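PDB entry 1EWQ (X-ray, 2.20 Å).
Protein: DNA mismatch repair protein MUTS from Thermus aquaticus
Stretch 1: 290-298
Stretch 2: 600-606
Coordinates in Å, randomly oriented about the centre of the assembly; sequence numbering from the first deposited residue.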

# COMPACT_ATOMS: atom_id res chain seq x y z
N SER C 290 12.62 16.32 18.64
CA SER C 290 14.06 16.40 18.87
C SER C 290 14.40 16.05 20.31
O SER C 290 15.41 15.39 20.59
CB SER C 290 14.55 17.80 18.54
OG SER C 290 15.96 17.86 18.61
N TRP C 291 13.54 16.49 21.24
CA TRP C 291 13.73 16.24 22.66
C TRP C 291 13.51 14.76 22.95
O TRP C 291 14.25 14.16 23.72
CB TRP C 291 12.75 17.08 23.50
CG TRP C 291 13.11 18.56 23.56
CD1 TRP C 291 14.12 19.19 22.88
CD2 TRP C 291 12.46 19.57 24.35
NE1 TRP C 291 14.14 20.53 23.20
CE2 TRP C 291 13.13 20.79 24.09
CE3 TRP C 291 11.38 19.55 25.24
CZ2 TRP C 291 12.75 21.99 24.70
CZ3 TRP C 291 11.01 20.75 25.85
CH2 TRP C 291 11.69 21.95 25.58
N LEU C 292 12.50 14.17 22.32
CA LEU C 292 12.25 12.74 22.51
C LEU C 292 13.38 11.91 21.89
O LEU C 292 13.75 10.87 22.43
CB LEU C 292 10.91 12.35 21.88
CG LEU C 292 9.64 12.64 22.69
CD1 LEU C 292 8.41 12.42 21.81
CD2 LEU C 292 9.58 11.73 23.91
N ARG C 293 13.93 12.37 20.77
CA ARG C 293 15.02 11.65 20.10
C ARG C 293 16.24 11.53 21.04
O ARG C 293 16.90 10.49 21.09
CB ARG C 293 15.45 12.38 18.81
CG ARG C 293 15.86 11.46 17.67
CD ARG C 293 16.77 12.14 16.65
NE ARG C 293 16.28 13.43 16.17
CZ ARG C 293 15.10 13.61 15.60
NH1 ARG C 293 14.27 12.59 15.46
NH2 ARG C 293 14.76 14.82 15.17
N HIS C 294 16.52 12.60 21.77
CA HIS C 294 17.66 12.64 22.69
C HIS C 294 17.29 13.18 24.07
O HIS C 294 17.47 14.37 24.33
CB HIS C 294 18.78 13.51 22.11
CG HIS C 294 19.36 12.98 20.84
ND1 HIS C 294 20.41 12.08 20.81
CD2 HIS C 294 19.02 13.19 19.55
CE1 HIS C 294 20.69 11.76 19.56
NE2 HIS C 294 19.86 12.42 18.77
N PRO C 295 16.76 12.32 24.96
CA PRO C 295 16.40 12.78 26.30
C PRO C 295 17.68 13.24 27.00
O PRO C 295 18.75 12.71 26.75
CB PRO C 295 15.82 11.52 26.97
CG PRO C 295 15.30 10.71 25.78
CD PRO C 295 16.38 10.91 24.74
N LEU C 296 17.55 14.23 27.89
CA LEU C 296 18.69 14.78 28.62
C LEU C 296 19.16 13.93 29.81
O LEU C 296 18.43 13.09 30.32
CB LEU C 296 18.34 16.19 29.12
CG LEU C 296 17.69 17.18 28.15
CD1 LEU C 296 17.43 18.50 28.87
CD2 LEU C 296 18.58 17.40 26.93
N LEU C 297 20.40 14.17 30.24
CA LEU C 297 20.98 13.47 31.38
C LEU C 297 21.22 14.47 32.51
O LEU C 297 21.61 14.09 33.61
CB LEU C 297 22.34 12.87 30.99
CG LEU C 297 22.42 11.88 29.83
CD1 LEU C 297 23.88 11.49 29.58
CD2 LEU C 297 21.58 10.65 30.17
N ASP C 298 20.98 15.75 32.24
CA ASP C 298 21.22 16.81 33.21
C ASP C 298 20.00 17.31 33.96
O ASP C 298 19.07 17.85 33.38
CB ASP C 298 21.92 17.97 32.50
CG ASP C 298 23.08 17.50 31.64
OD1 ASP C 298 24.06 16.96 32.22
OD2 ASP C 298 23.01 17.65 30.40
N ALA C 600 10.02 7.07 32.57
CA ALA C 600 11.41 7.54 32.65
C ALA C 600 11.74 8.37 31.41
O ALA C 600 12.40 9.41 31.50
CB ALA C 600 12.36 6.35 32.74
N LEU C 601 11.27 7.91 30.26
CA LEU C 601 11.51 8.63 29.01
C LEU C 601 10.88 10.01 29.05
O LEU C 601 11.51 11.01 28.68
CB LEU C 601 10.93 7.84 27.83
CG LEU C 601 10.99 8.47 26.43
CD1 LEU C 601 12.35 9.12 26.18
CD2 LEU C 601 10.73 7.37 25.41
N LEU C 602 9.63 10.07 29.51
CA LEU C 602 8.91 11.34 29.60
C LEU C 602 9.58 12.30 30.58
O LEU C 602 9.71 13.49 30.30
CB LEU C 602 7.45 11.09 30.01
CG LEU C 602 6.56 10.39 28.97
CD1 LEU C 602 5.19 10.08 29.58
CD2 LEU C 602 6.41 11.29 27.75
N ALA C 603 10.01 11.80 31.73
CA ALA C 603 10.67 12.66 32.71
C ALA C 603 11.97 13.24 32.16
O ALA C 603 12.30 14.40 32.42
CB ALA C 603 10.95 11.88 33.98
N GLN C 604 12.72 12.44 31.41
CA GLN C 604 13.99 12.94 30.90
C GLN C 604 13.87 13.78 29.64
O GLN C 604 14.86 14.16 29.00
CB GLN C 604 14.98 11.77 30.75
CG GLN C 604 15.49 11.37 32.15
CD GLN C 604 16.47 10.22 32.16
OE1 GLN C 604 16.11 9.10 32.49
NE2 GLN C 604 17.72 10.50 31.81
N VAL C 605 12.63 14.11 29.33
CA VAL C 605 12.33 14.96 28.20
C VAL C 605 11.78 16.26 28.80
O VAL C 605 11.66 17.29 28.12
CB VAL C 605 11.31 14.24 27.26
CG1 VAL C 605 10.08 15.09 27.00
CG2 VAL C 605 12.03 13.86 25.98
N GLY C 606 11.49 16.22 30.09
CA GLY C 606 10.99 17.41 30.78
C GLY C 606 9.48 17.47 30.79
O GLY C 606 8.90 18.54 30.96

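Residues 600-606 carry the last turn of a helix and the bend that follows it, and they pack against a second helix end, residues 290-298, more than 300 positions away in the same chain. Together the two segments bury 412 Å² of surface. A600 lies beyond reach of the partner, and its part is internal: A600 O accepts the backbone bond from Q604 N (3.0 Å), in the final turn of the helix.

L601 is the first residue to touch the other segment. Its CA-to-CB bond points sideways, but the end of the side chain, in the t, p rotamer, comes nearer, and L601 CD1 lies 3.4 Å from P295 CG, a tight apolar contact. A looser one joins CG of L601 to CD2 of L292, at 4.4 Å. L602 and A603 make no direct contact, and the CA-to-CB bond of L602 points away.

Q604, the first residue to leave helical backbone angles, makes the two hydrogen bonds of the contact. Q604 O accepts a hydrogen bond from L296 N (2.9 Å, angle at the hydrogen 142°), while Q604 NE2 donates to L296 O (3.1 Å, 160°). Backbone and side chain of one residue thus hold both the amide and the carbonyl of L296, in the loop just beyond the partner helix. The extended chi2 of 180° carries the amide group out to this carbonyl. P295 has no amide hydrogen to offer, yet it packs closely here: P295 CA lies 3.4 Å from Q604 O, and P295 CB is 3.9 Å from Q604 CB. CD2 of L297 also approaches Q604 NE2, at 4.2 Å.

V605 has the largest area covered by the other segment, 87 Å², and V605 CA is 5.0 Å from P295 CA, the nearest pair of CA atoms across the two segments. CG2 does much of the packing. V605 CG2 sits 3.2 Å from W291 O, 3.7 Å from L292 CA and 3.9 Å from L292 CD2, with W291 CB at 4.1 Å. The methyl is therefore set against the last turn of the partner helix, touching backbone as well as side chains. The chi1 of V605, 126°, falls between the usual wells.

A type I turn from A603 to G606 ends the segment, closed by G606 N bonding to A603 O (3.1 Å). At phi/psi of 92/21°, a CB on G606 would be jammed against the carbonyl oxygen of V605, so the backbone itself calls for glycine.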